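Local coordinates for protein putative metal-sulfur cluster biosynthesis proteins YuaD (Bacillus subtilis, PDB 1ORU) that is of unknown function but, as a MOSC-domain protein, may bind a molybdenum centre or pyridoxal phosphate, at residues A[69-74]-A[163-168]; A[84-89]-A[144-149]; A[107-112]-A[123-128]; A[133-138]-A[151-156]. All coordinates share one frame; numbering follows the deposited sequence.

Interaction 1. Residues A[69-74]-A[163-168]; sequences ISIVSI and IVCIVE
CG1 of Ile71 stands anti to the carbonyl carbon (chi1 -52°). The chain runs straight on from there (chi2 -180°), which places CD1 against the other strand. Ile71 CD1 meets Cys165 SG at 3.8 Å. Ile163 holds CG1 in the crowded place between its backbone N and carbonyl carbon, which lays Ile163 CG1 on Ile71 CB at 4.0 Å. CG1 of Ile69, beside the backbone N, crosses Val167 CG2 obliquely at 4.0 Å. These groups belong to strands 69-73 and 163-167, antiparallel neighbours in the large mixed sheet of the MOSC domain. Ile69, Ile71, Ile163 and Cys165 share one face of it, where Leu123 of strand 122-128 also packs on Ile71. Ile69-Cys165 and Ile71-Ile163 are hydrogen-bonded pairs; Ser70-Val164, between them, is non-hydrogen-bonded. Ile71 N gives an almost straight bond (176°) to Ile163 O at 2.9 Å. Ile163 N returns one to Ile71 O at 3.0 Å; Cys165 N reaches Ile69 O at 2.8 Å and Ile69 N reaches Cys165 O at 2.9 Å. All four donors lie in the carbonyl plane. Ile69 O also takes a CA-H contact from Val164 CA at 3.2 Å. Phe33 of strand 30-33 packs on both Ile69 and Val167.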
loop_
_atom_site.group_PDB
_atom_site.type_symbol
_atom_site.label_atom_id
_atom_site.label_comp_id
_atom_site.label_asym_id
_atom_site.label_seq_id
_atom_site.Cartn_x
_atom_site.Cartn_y
_atom_site.Cartn_z
ATOM N N ILE A 69 -1.379 11.543 -0.220
ATOM C CA ILE A 69 -0.322 12.540 -0.374
ATOM C C ILE A 69 0.455 12.278 -1.656
ATOM O O ILE A 69 0.831 11.142 -1.941
ATOM C CB ILE A 69 0.676 12.483 0.816
ATOM C CG1 ILE A 69 -0.059 12.713 2.141
ATOM C CG2 ILE A 69 1.768 13.533 0.633
ATOM C CD1 ILE A 69 -0.610 14.125 2.317
ATOM N N SER A 70 0.693 13.333 -2.426
ATOM C CA SER A 70 1.426 13.210 -3.675
ATOM C C SER A 70 2.810 13.822 -3.514
ATOM O O SER A 70 2.939 14.945 -3.022
ATOM C CB SER A 70 0.669 13.926 -4.794
ATOM O OG SER A 70 1.387 13.858 -6.008
ATOM N N ILE A 71 3.839 13.083 -3.924
ATOM C CA ILE A 71 5.214 13.564 -3.811
ATOM C C ILE A 71 5.980 13.517 -5.136
ATOM O O ILE A 71 5.857 12.560 -5.902
ATOM C CB ILE A 71 6.033 12.724 -2.798
ATOM C CG1 ILE A 71 5.292 12.627 -1.463
ATOM C CG2 ILE A 71 7.411 13.350 -2.602
ATOM C CD1 ILE A 71 6.047 11.819 -0.418
ATOM N N VAL A 72 6.764 14.560 -5.396
ATOM C CA VAL A 72 7.600 14.620 -6.595
ATOM C C VAL A 72 8.979 15.092 -6.145
ATOM O O VAL A 72 9.111 15.722 -5.097
ATOM C CB VAL A 72 7.065 15.625 -7.661
ATOM C CG1 VAL A 72 5.675 15.221 -8.107
ATOM C CG2 VAL A 72 7.063 17.048 -7.111
ATOM N N SER A 73 10.008 14.784 -6.919
ATOM C CA SER A 73 11.334 15.237 -6.551
ATOM C C SER A 73 11.735 16.329 -7.535
ATOM O O SER A 73 11.367 16.284 -8.714
ATOM C CB SER A 73 12.339 14.083 -6.587
ATOM O OG SER A 73 12.919 13.929 -7.865
ATOM N N ILE A 74 12.463 17.320 -7.039
ATOM C CA ILE A 74 12.922 18.425 -7.876
ATOM C C ILE A 74 13.746 17.865 -9.034
ATOM O O ILE A 74 13.617 18.317 -10.176
ATOM C CB ILE A 74 13.804 19.411 -7.067
ATOM C CG1 ILE A 74 12.973 20.078 -5.962
ATOM C CG2 ILE A 74 14.434 20.445 -8.003
ATOM C CD1 ILE A 74 11.765 20.846 -6.465
ATOM N N ILE A 163 5.531 9.671 -6.634
ATOM C CA ILE A 163 4.770 8.635 -5.946
ATOM C C ILE A 163 3.599 9.198 -5.150
ATOM O O ILE A 163 3.452 10.416 -4.997
ATOM C CB ILE A 163 5.678 7.880 -4.949
ATOM C CG1 ILE A 163 6.171 8.857 -3.864
ATOM C CG2 ILE A 163 6.863 7.267 -5.686
ATOM C CD1 ILE A 163 7.101 8.251 -2.819
ATOM N N VAL A 164 2.757 8.294 -4.660
ATOM C CA VAL A 164 1.630 8.664 -3.815
ATOM C C VAL A 164 1.814 7.898 -2.513
ATOM O O VAL A 164 2.393 6.808 -2.508
ATOM C CB VAL A 164 0.265 8.309 -4.448
ATOM C CG1 VAL A 164 -0.077 9.326 -5.526
ATOM C CG2 VAL A 164 0.300 6.907 -5.033
ATOM N N CYS A 165 1.327 8.471 -1.417
ATOM C CA CYS A 165 1.461 7.866 -0.096
ATOM C C CYS A 165 0.211 7.991 0.762
ATOM O O CYS A 165 -0.671 8.801 0.496
ATOM C CB CYS A 165 2.592 8.539 0.698
ATOM S SG CYS A 165 4.241 8.515 -0.024
ATOM N N ILE A 166 0.175 7.179 1.814
ATOM C CA ILE A 166 -0.894 7.202 2.806
ATOM C C ILE A 166 -0.197 7.777 4.037
ATOM O O ILE A 166 1.009 7.585 4.198
ATOM C CB ILE A 166 -1.380 5.770 3.133
ATOM C CG1 ILE A 166 -2.368 5.299 2.065
ATOM C CG2 ILE A 166 -1.987 5.720 4.528
ATOM C CD1 ILE A 166 -2.719 3.814 2.195
ATOM N N VAL A 167 -0.922 8.505 4.885
ATOM C CA VAL A 167 -0.311 9.036 6.106
ATOM C C VAL A 167 -0.293 7.883 7.114
ATOM O O VAL A 167 -1.351 7.388 7.518
ATOM C CB VAL A 167 -1.124 10.219 6.702
ATOM C CG1 VAL A 167 -0.531 10.642 8.045
ATOM C CG2 VAL A 167 -1.107 11.405 5.736
ATOM N N GLU A 168 0.903 7.448 7.504
ATOM C CA GLU A 168 1.050 6.346 8.451
ATOM C C GLU A 168 1.084 6.841 9.898
ATOM O O GLU A 168 0.676 6.130 10.810
ATOM C CB GLU A 168 2.311 5.528 8.124
ATOM C CG GLU A 168 2.486 4.264 8.982
ATOM C CD GLU A 168 3.505 3.281 8.407
ATOM O OE1 GLU A 168 4.386 3.716 7.632
ATOM O OE2 GLU A 168 3.427 2.073 8.742
#

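Interaction 2. Residues A[84-89]-A[144-149]; sequences MGVPRI and PDQPKL
A Schellman motif closes helix 74-84, and just beyond it the chain meets the start of helix 149-156. Gly85 is the residue that leaves the helix, with positive phi (78°). Met84, a selenomethionine, is the last helical residue. Its CG lies anti to the carbonyl carbon, and the chain bends at chi3 (74°). The bend brings the methyl CE against the first turn of the second helix. Met84 CE sits 3.1 Å from Leu149 O, a tight approach of a methyl to a carbonyl oxygen. Met84 CE also touches Leu149 CB at 3.8 Å, the two side chains crossing obliquely. Leu149 in turn lays CD2 over the end of the first helix, 4.0 Å from Met84 O. Leu149 CD1, the other branch, meets Val86 CG1 tip to tip at 3.8 Å. Val86 keeps that methyl beside its backbone N, anti to the carbonyl carbon. The extended side chain of Gln146 crosses Val86 obliquely and lies beside Gly85. Gln140 positions the second segment. Its side-chain amide is bonded to the backbone at both Gln146 O and Leu149 N. Tyr143 packs on Val86 and Leu149 and bonds to Arg88 O through its hydroxyl. Lys148 takes the N-cap position of the second helix. The contact thus joins a Schellman-type helix C-terminus to the N-terminal turn of another helix.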
loop_
_atom_site.group_PDB
_atom_site.type_symbol
_atom_site.label_atom_id
_atom_site.label_comp_id
_atom_site.label_asym_id
_atom_site.label_seq_id
_atom_site.Cartn_x
_atom_site.Cartn_y
_atom_site.Cartn_z
HETATM N N MSE A 84 10.719 17.366 -22.192
HETATM C CA MSE A 84 9.639 18.068 -22.873
HETATM C C MSE A 84 10.125 19.303 -23.627
HETATM O O MSE A 84 9.388 19.883 -24.429
HETATM C CB MSE A 84 8.572 18.489 -21.872
HETATM C CG MSE A 84 7.783 17.331 -21.282
HETATM SE SE MSE A 84 6.468 17.983 -20.075
HETATM C CE MSE A 84 5.213 18.714 -21.370
ATOM N N GLY A 85 11.361 19.711 -23.361
ATOM C CA GLY A 85 11.899 20.882 -24.029
ATOM C C GLY A 85 11.390 22.195 -23.459
ATOM O O GLY A 85 11.327 23.196 -24.175
ATOM N N VAL A 86 11.013 22.200 -22.182
ATOM C CA VAL A 86 10.537 23.419 -21.537
ATOM C C VAL A 86 11.509 23.816 -20.425
ATOM O O VAL A 86 12.169 22.961 -19.833
ATOM C CB VAL A 86 9.115 23.250 -20.946
ATOM C CG1 VAL A 86 8.117 22.973 -22.062
ATOM C CG2 VAL A 86 9.105 22.130 -19.919
ATOM N N PRO A 87 11.604 25.122 -20.127
ATOM C CA PRO A 87 12.500 25.649 -19.093
ATOM C C PRO A 87 12.290 25.130 -17.675
ATOM O O PRO A 87 13.256 24.967 -16.928
ATOM C CB PRO A 87 12.294 27.158 -19.198
ATOM C CG PRO A 87 10.885 27.271 -19.632
ATOM C CD PRO A 87 10.776 26.202 -20.689
ATOM N N ARG A 88 11.044 24.870 -17.294
ATOM C CA ARG A 88 10.787 24.379 -15.948
ATOM C C ARG A 88 9.423 23.729 -15.760
ATOM O O ARG A 88 8.477 24.001 -16.499
ATOM C CB ARG A 88 10.937 25.522 -14.940
ATOM C CG ARG A 88 10.024 26.702 -15.215
ATOM C CD ARG A 88 10.102 27.752 -14.114
ATOM N NE ARG A 88 9.260 28.909 -14.411
ATOM C CZ ARG A 88 9.071 29.933 -13.586
ATOM N NH1 ARG A 88 9.665 29.952 -12.401
ATOM N NH2 ARG A 88 8.293 30.944 -13.947
ATOM N N ILE A 89 9.344 22.860 -14.755
ATOM C CA ILE A 89 8.115 22.164 -14.397
ATOM C C ILE A 89 7.958 22.359 -12.889
ATOM O O ILE A 89 8.764 21.857 -12.114
ATOM C CB ILE A 89 8.212 20.648 -14.695
ATOM C CG1 ILE A 89 8.282 20.408 -16.204
ATOM C CG2 ILE A 89 7.019 19.923 -14.100
ATOM C CD1 ILE A 89 7.032 20.823 -16.951
ATOM N N PRO A 144 2.027 27.900 -24.187
ATOM C CA PRO A 144 1.084 27.815 -25.307
ATOM C C PRO A 144 1.697 27.903 -26.702
ATOM O O PRO A 144 1.072 27.493 -27.676
ATOM C CB PRO A 144 0.113 28.960 -25.020
ATOM C CG PRO A 144 0.990 29.975 -24.376
ATOM C CD PRO A 144 1.805 29.136 -23.415
ATOM N N ASP A 145 2.915 28.424 -26.802
ATOM C CA ASP A 145 3.561 28.547 -28.105
ATOM C C ASP A 145 4.334 27.291 -28.500
ATOM O O ASP A 145 5.014 27.269 -29.529
ATOM C CB ASP A 145 4.483 29.772 -28.125
ATOM C CG ASP A 145 5.672 29.630 -27.193
ATOM O OD1 ASP A 145 5.490 29.167 -26.046
ATOM O OD2 ASP A 145 6.791 30.002 -27.611
ATOM N N GLN A 146 4.229 26.250 -27.678
ATOM C CA GLN A 146 4.899 24.976 -27.948
ATOM C C GLN A 146 3.833 23.898 -28.139
ATOM O O GLN A 146 2.996 23.667 -27.264
ATOM C CB GLN A 146 5.839 24.615 -26.798
ATOM C CG GLN A 146 6.968 25.619 -26.622
ATOM C CD GLN A 146 7.984 25.190 -25.586
ATOM O OE1 GLN A 146 8.561 24.103 -25.677
ATOM N NE2 GLN A 146 8.215 26.043 -24.596
ATOM N N PRO A 147 3.857 23.218 -29.294
ATOM C CA PRO A 147 2.906 22.162 -29.657
ATOM C C PRO A 147 2.916 20.823 -28.920
ATOM O O PRO A 147 3.953 20.344 -28.462
ATOM C CB PRO A 147 3.173 21.976 -31.147
ATOM C CG PRO A 147 4.654 22.167 -31.217
ATOM C CD PRO A 147 4.856 23.404 -30.362
ATOM N N LYS A 148 1.725 20.236 -28.837
ATOM C CA LYS A 148 1.485 18.930 -28.228
ATOM C C LYS A 148 2.220 18.621 -26.928
ATOM O O LYS A 148 2.748 17.517 -26.756
ATOM C CB LYS A 148 1.798 17.839 -29.255
ATOM C CG LYS A 148 1.073 18.019 -30.578
ATOM C CD LYS A 148 1.400 16.896 -31.546
ATOM C CE LYS A 148 0.655 17.064 -32.862
ATOM N NZ LYS A 148 1.030 18.327 -33.561
ATOM N N LEU A 149 2.241 19.572 -25.999
ATOM C CA LEU A 149 2.932 19.329 -24.740
ATOM C C LEU A 149 2.163 18.396 -23.808
ATOM O O LEU A 149 2.772 17.673 -23.028
ATOM C CB LEU A 149 3.238 20.649 -24.020
ATOM C CG LEU A 149 4.306 21.541 -24.660
ATOM C CD1 LEU A 149 4.653 22.681 -23.707
ATOM C CD2 LEU A 149 5.550 20.724 -24.970
#

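Interaction 3. Residues A[107-112]-A[123-128]; sequences TSLKEG and LLCEGE
Cys125 O accepts the hydrogen bond between the segments, from Gly112 N at 3.2 Å (158°). The donor lies in the carbonyl plane, on a lone pair. On the same residue SG is anti to the backbone N (chi1 -177°), which sets it against the backbone of 109-110. There Cys125 SG lies 3.5 Å from Leu109 O and 3.7 Å from Lys110 O. Cys125 SG accepts a hydrogen bond from Gly127 N at 3.4 Å, within its own strand. Glu111 bends at chi2 (87°) and lays its chain along the backbone of Gly127, with Glu111 CG 3.4 Å from Gly127 N. Gly127 has no side chain, which leaves room for the carboxylate. A water extends this line: it donates to Glu111 OE2 at 2.8 Å and accepts from Glu128 N at 2.9 Å. The segment 107-112, a 3-10 turn passing into a loop, runs on to strand 114-116, which pairs antiparallel with strand 122-128 in the large mixed sheet of the MOSC domain. Its other end is held by Thr107, whose CG2 meets Glu128 CG at 3.8 Å, crossing at about a right angle. Thr107 OG1 is bonded to Glu76 and to Gly162 N. Glu126 pairs with Arg66 in a salt bridge, yet its OE2 lies close to that of Glu126 of the second subunit, which may raise the pKa of the pair. Glu111 also packs on Glu111 of that subunit.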
loop_
_atom_site.group_PDB
_atom_site.type_symbol
_atom_site.label_atom_id
_atom_site.label_comp_id
_atom_site.label_asym_id
_atom_site.label_seq_id
_atom_site.Cartn_x
_atom_site.Cartn_y
_atom_site.Cartn_z
ATOM N N THR A 107 10.681 8.079 -7.970
ATOM C CA THR A 107 9.623 7.267 -8.543
ATOM C C THR A 107 9.840 5.766 -8.354
ATOM O O THR A 107 8.876 4.991 -8.342
ATOM C CB THR A 107 9.439 7.611 -10.039
ATOM O OG1 THR A 107 9.150 9.012 -10.162
ATOM C CG2 THR A 107 8.287 6.820 -10.638
ATOM N N SER A 108 11.092 5.354 -8.178
ATOM C CA SER A 108 11.392 3.936 -7.984
ATOM C C SER A 108 11.253 3.464 -6.537
ATOM O O SER A 108 11.375 2.270 -6.270
ATOM C CB SER A 108 12.806 3.613 -8.469
ATOM O OG SER A 108 12.913 3.790 -9.870
ATOM N N LEU A 109 11.018 4.382 -5.606
ATOM C CA LEU A 109 10.877 3.996 -4.201
ATOM C C LEU A 109 9.776 2.941 -4.091
ATOM O O LEU A 109 8.621 3.195 -4.431
ATOM C CB LEU A 109 10.528 5.213 -3.345
ATOM C CG LEU A 109 10.541 4.991 -1.829
ATOM C CD1 LEU A 109 11.958 4.691 -1.354
ATOM C CD2 LEU A 109 10.004 6.229 -1.134
ATOM N N LYS A 110 10.126 1.763 -3.593
ATOM C CA LYS A 110 9.155 0.681 -3.501
ATOM C C LYS A 110 8.042 0.850 -2.475
ATOM O O LYS A 110 8.209 1.511 -1.451
ATOM C CB LYS A 110 9.883 -0.645 -3.261
ATOM C CG LYS A 110 10.767 -1.060 -4.425
ATOM C CD LYS A 110 11.555 -2.323 -4.123
ATOM C CE LYS A 110 12.476 -2.689 -5.285
ATOM N NZ LYS A 110 13.378 -3.836 -4.955
ATOM N N GLU A 111 6.889 0.257 -2.780
ATOM C CA GLU A 111 5.749 0.300 -1.878
ATOM C C GLU A 111 6.224 -0.320 -0.562
ATOM O O GLU A 111 6.974 -1.297 -0.569
ATOM C CB GLU A 111 4.573 -0.504 -2.462
ATOM C CG GLU A 111 3.916 0.128 -3.706
ATOM C CD GLU A 111 4.581 -0.267 -5.027
ATOM O OE1 GLU A 111 5.779 -0.621 -5.024
ATOM O OE2 GLU A 111 3.899 -0.208 -6.081
ATOM N N GLY A 112 5.806 0.249 0.565
ATOM C CA GLY A 112 6.240 -0.284 1.845
ATOM C C GLY A 112 7.339 0.569 2.456
ATOM O O GLY A 112 7.639 0.455 3.645
ATOM N N LEU A 123 5.028 8.965 6.215
ATOM C CA LEU A 123 4.286 8.605 5.015
ATOM C C LEU A 123 4.631 7.182 4.583
ATOM O O LEU A 123 5.803 6.775 4.606
ATOM C CB LEU A 123 4.616 9.579 3.876
ATOM C CG LEU A 123 4.276 11.053 4.125
ATOM C CD1 LEU A 123 4.662 11.894 2.919
ATOM C CD2 LEU A 123 2.796 11.182 4.408
ATOM N N LEU A 124 3.603 6.431 4.204
ATOM C CA LEU A 124 3.766 5.058 3.734
ATOM C C LEU A 124 3.700 5.117 2.212
ATOM O O LEU A 124 2.716 5.587 1.651
ATOM C CB LEU A 124 2.630 4.178 4.265
ATOM C CG LEU A 124 2.513 2.773 3.665
ATOM C CD1 LEU A 124 3.719 1.927 4.068
ATOM C CD2 LEU A 124 1.215 2.124 4.147
ATOM N N CYS A 125 4.740 4.641 1.540
ATOM C CA CYS A 125 4.752 4.681 0.077
ATOM C C CYS A 125 3.747 3.720 -0.580
ATOM O O CYS A 125 3.755 2.509 -0.314
ATOM C CB CYS A 125 6.158 4.386 -0.442
ATOM S SG CYS A 125 6.267 4.508 -2.239
ATOM N N GLU A 126 2.879 4.268 -1.427
ATOM C CA GLU A 126 1.900 3.466 -2.146
ATOM C C GLU A 126 2.206 3.370 -3.646
ATOM O O GLU A 126 1.309 3.180 -4.473
ATOM C CB GLU A 126 0.483 4.005 -1.925
ATOM C CG GLU A 126 -0.094 3.679 -0.544
ATOM C CD GLU A 126 -0.337 2.189 -0.325
ATOM O OE1 GLU A 126 -0.821 1.522 -1.261
ATOM O OE2 GLU A 126 -0.064 1.684 0.788
ATOM N N GLY A 127 3.478 3.521 -3.993
ATOM C CA GLY A 127 3.881 3.361 -5.377
ATOM C C GLY A 127 3.849 4.533 -6.331
ATOM O O GLY A 127 3.534 5.665 -5.964
ATOM N N GLU A 128 4.163 4.226 -7.585
ATOM C CA GLU A 128 4.220 5.219 -8.646
ATOM C C GLU A 128 2.916 5.931 -8.935
ATOM O O GLU A 128 1.843 5.336 -8.912
ATOM C CB GLU A 128 4.687 4.580 -9.952
ATOM C CG GLU A 128 6.024 3.886 -9.895
ATOM C CD GLU A 128 6.471 3.422 -11.265
ATOM O OE1 GLU A 128 7.467 2.672 -11.348
ATOM O OE2 GLU A 128 5.822 3.810 -12.261
HETATM O O HOH W 1 4.536 1.454 -8.201
#

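Interaction 4. Residues A[133-138]-A[151-156]; sequences IQPGEV and SAFVRH
Ala152 O is gripped twice, both times by His156. His156 N bonds to Ala152 O at 2.9 Å, in the regular helical pattern. His156 ND1 adds a weak bond to the same Ala152 O at 3.2 Å, bent to 123°. The imidazole thus lies back against its own helix. The contact between the helices is made of apolar groups on other residues. Phe153 has CG anti to the backbone N (chi1 171°), and this places the ring beside helix 133-138. Phe153 CD2 lies 3.7 Å from Gly136 N. Further along the ring, Phe153 CE2 touches Pro135 CB at 3.8 Å. Both neighbours meet the ring obliquely. Gly136 has no side chain, so Phe153 CB comes to 3.8 Å from Gly136 CA. The CA atoms of Gly136 and Phe153 are 5.2 Å apart, the nearest CA pair of the two segments. On the more exposed side, Ile133 has CG1 anti to the backbone N and then turns at chi2, so that Ile133 CD1 crosses Val154 CG2 obliquely at 3.9 Å. The same methyl also lies near Ser151 N. Leu94 packs on both Pro135 and Phe153, while Ile80 and Met84 of helix 74-84 add further contacts to the Phe153 side chain. The short helix segments run with their axes 7.9 Å apart and their directions 127° from each other. Two successive helices, joined by a short loop, pack closely here, with a glycine where the CA atoms come nearest and an aromatic side chain packed beside it.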
loop_
_atom_site.group_PDB
_atom_site.type_symbol
_atom_site.label_atom_id
_atom_site.label_comp_id
_atom_site.label_asym_id
_atom_site.label_seq_id
_atom_site.Cartn_x
_atom_site.Cartn_y
_atom_site.Cartn_z
ATOM N N ILE A 133 -3.349 12.978 -18.543
ATOM C CA ILE A 133 -3.364 14.163 -19.389
ATOM C C ILE A 133 -3.583 15.536 -18.735
ATOM O O ILE A 133 -3.030 16.530 -19.203
ATOM C CB ILE A 133 -4.408 13.985 -20.520
ATOM C CG1 ILE A 133 -4.075 14.902 -21.696
ATOM C CG2 ILE A 133 -5.804 14.276 -19.998
ATOM C CD1 ILE A 133 -2.863 14.453 -22.496
ATOM N N GLN A 134 -4.373 15.587 -17.666
ATOM C CA GLN A 134 -4.670 16.852 -16.992
ATOM C C GLN A 134 -3.454 17.731 -16.694
ATOM O O GLN A 134 -3.394 18.878 -17.139
ATOM C CB GLN A 134 -5.461 16.594 -15.706
ATOM C CG GLN A 134 -6.796 15.900 -15.933
ATOM C CD GLN A 134 -7.720 16.683 -16.851
ATOM O OE1 GLN A 134 -7.378 16.972 -17.997
ATOM N NE2 GLN A 134 -8.900 17.027 -16.349
ATOM N N PRO A 135 -2.471 17.216 -15.932
ATOM C CA PRO A 135 -1.291 18.040 -15.632
ATOM C C PRO A 135 -0.588 18.469 -16.915
ATOM O O PRO A 135 -0.007 19.550 -16.987
ATOM C CB PRO A 135 -0.423 17.111 -14.783
ATOM C CG PRO A 135 -1.439 16.241 -14.099
ATOM C CD PRO A 135 -2.396 15.923 -15.228
ATOM N N GLY A 136 -0.647 17.607 -17.928
ATOM C CA GLY A 136 -0.020 17.925 -19.199
ATOM C C GLY A 136 -0.669 19.143 -19.829
ATOM O O GLY A 136 0.007 19.989 -20.416
ATOM N N GLU A 137 -1.988 19.236 -19.699
ATOM C CA GLU A 137 -2.732 20.358 -20.256
ATOM C C GLU A 137 -2.422 21.631 -19.471
ATOM O O GLU A 137 -2.468 22.733 -20.015
ATOM C CB GLU A 137 -4.226 20.039 -20.236
ATOM C CG GLU A 137 -4.535 18.764 -21.004
ATOM C CD GLU A 137 -6.006 18.430 -21.045
ATOM O OE1 GLU A 137 -6.615 18.270 -19.967
ATOM O OE2 GLU A 137 -6.551 18.320 -22.163
ATOM N N VAL A 138 -2.097 21.467 -18.191
ATOM C CA VAL A 138 -1.736 22.600 -17.345
ATOM C C VAL A 138 -0.376 23.116 -17.814
ATOM O O VAL A 138 -0.179 24.320 -17.993
ATOM C CB VAL A 138 -1.631 22.182 -15.860
ATOM C CG1 VAL A 138 -1.061 23.331 -15.027
ATOM C CG2 VAL A 138 -3.004 21.788 -15.338
ATOM N N SER A 151 0.378 15.644 -24.502
ATOM C CA SER A 151 0.703 14.261 -24.812
ATOM C C SER A 151 2.184 14.024 -24.544
ATOM O O SER A 151 2.589 12.918 -24.183
ATOM C CB SER A 151 0.362 13.943 -26.274
ATOM O OG SER A 151 1.068 14.785 -27.165
ATOM N N ALA A 152 2.990 15.071 -24.704
ATOM C CA ALA A 152 4.423 14.965 -24.464
ATOM C C ALA A 152 4.690 14.659 -22.993
ATOM O O ALA A 152 5.600 13.897 -22.658
ATOM C CB ALA A 152 5.123 16.261 -24.868
ATOM N N PHE A 153 3.892 15.254 -22.113
ATOM C CA PHE A 153 4.045 15.024 -20.680
ATOM C C PHE A 153 3.749 13.562 -20.351
ATOM O O PHE A 153 4.544 12.896 -19.690
ATOM C CB PHE A 153 3.093 15.925 -19.890
ATOM C CG PHE A 153 3.026 15.596 -18.427
ATOM C CD1 PHE A 153 4.064 15.948 -17.570
ATOM C CD2 PHE A 153 1.928 14.910 -17.909
ATOM C CE1 PHE A 153 4.010 15.621 -16.214
ATOM C CE2 PHE A 153 1.864 14.578 -16.556
ATOM C CZ PHE A 153 2.909 14.935 -15.707
ATOM N N VAL A 154 2.604 13.068 -20.820
ATOM C CA VAL A 154 2.207 11.687 -20.562
ATOM C C VAL A 154 3.287 10.705 -20.995
ATOM O O VAL A 154 3.535 9.697 -20.328
ATOM C CB VAL A 154 0.898 11.342 -21.292
ATOM C CG1 VAL A 154 0.547 9.876 -21.074
ATOM C CG2 VAL A 154 -0.219 12.222 -20.774
ATOM N N ARG A 155 3.937 11.014 -22.108
ATOM C CA ARG A 155 4.990 10.164 -22.647
ATOM C C ARG A 155 6.304 10.257 -21.871
ATOM O O ARG A 155 6.860 9.246 -21.447
ATOM C CB ARG A 155 5.239 10.536 -24.112
ATOM C CG ARG A 155 6.328 9.732 -24.799
ATOM C CD ARG A 155 6.635 10.310 -26.173
ATOM N NE ARG A 155 7.606 9.507 -26.914
ATOM C CZ ARG A 155 8.112 9.848 -28.096
ATOM N NH1 ARG A 155 7.741 10.983 -28.679
ATOM N NH2 ARG A 155 8.985 9.050 -28.701
ATOM N N HIS A 156 6.797 11.475 -21.678
ATOM C CA HIS A 156 8.069 11.662 -20.997
ATOM C C HIS A 156 8.065 11.627 -19.471
ATOM O O HIS A 156 9.122 11.488 -18.865
ATOM C CB HIS A 156 8.722 12.959 -21.481
ATOM C CG HIS A 156 9.146 12.920 -22.917
ATOM N ND1 HIS A 156 8.605 13.748 -23.878
ATOM C CD2 HIS A 156 10.059 12.150 -23.555
ATOM C CE1 HIS A 156 9.168 13.489 -25.044
ATOM N NE2 HIS A 156 10.053 12.524 -24.876
#

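The four contacts form two groups. Interactions 1 and 3 have centres 8 Å apart and share the large sheet, where strands 163-169 and 122-128 are neighbours. Val164 O and Glu126 N are probably hydrogen-bonded at 2.8 Å, as are Ile166 O and Leu124 N at 2.8 Å. Both contacts also reach the second subunit. Interactions 2 and 4 make up the helical part, with centres 10 Å apart. Met84 CE links them, 3.8 Å from Phe153 N. The centre of interaction 2 lies 25 Å from that of interaction 1 and 28 Å from that of interaction 3, and neither pair touches. In sequence, the other three contacts are all nested within the loop that interaction 1 closes.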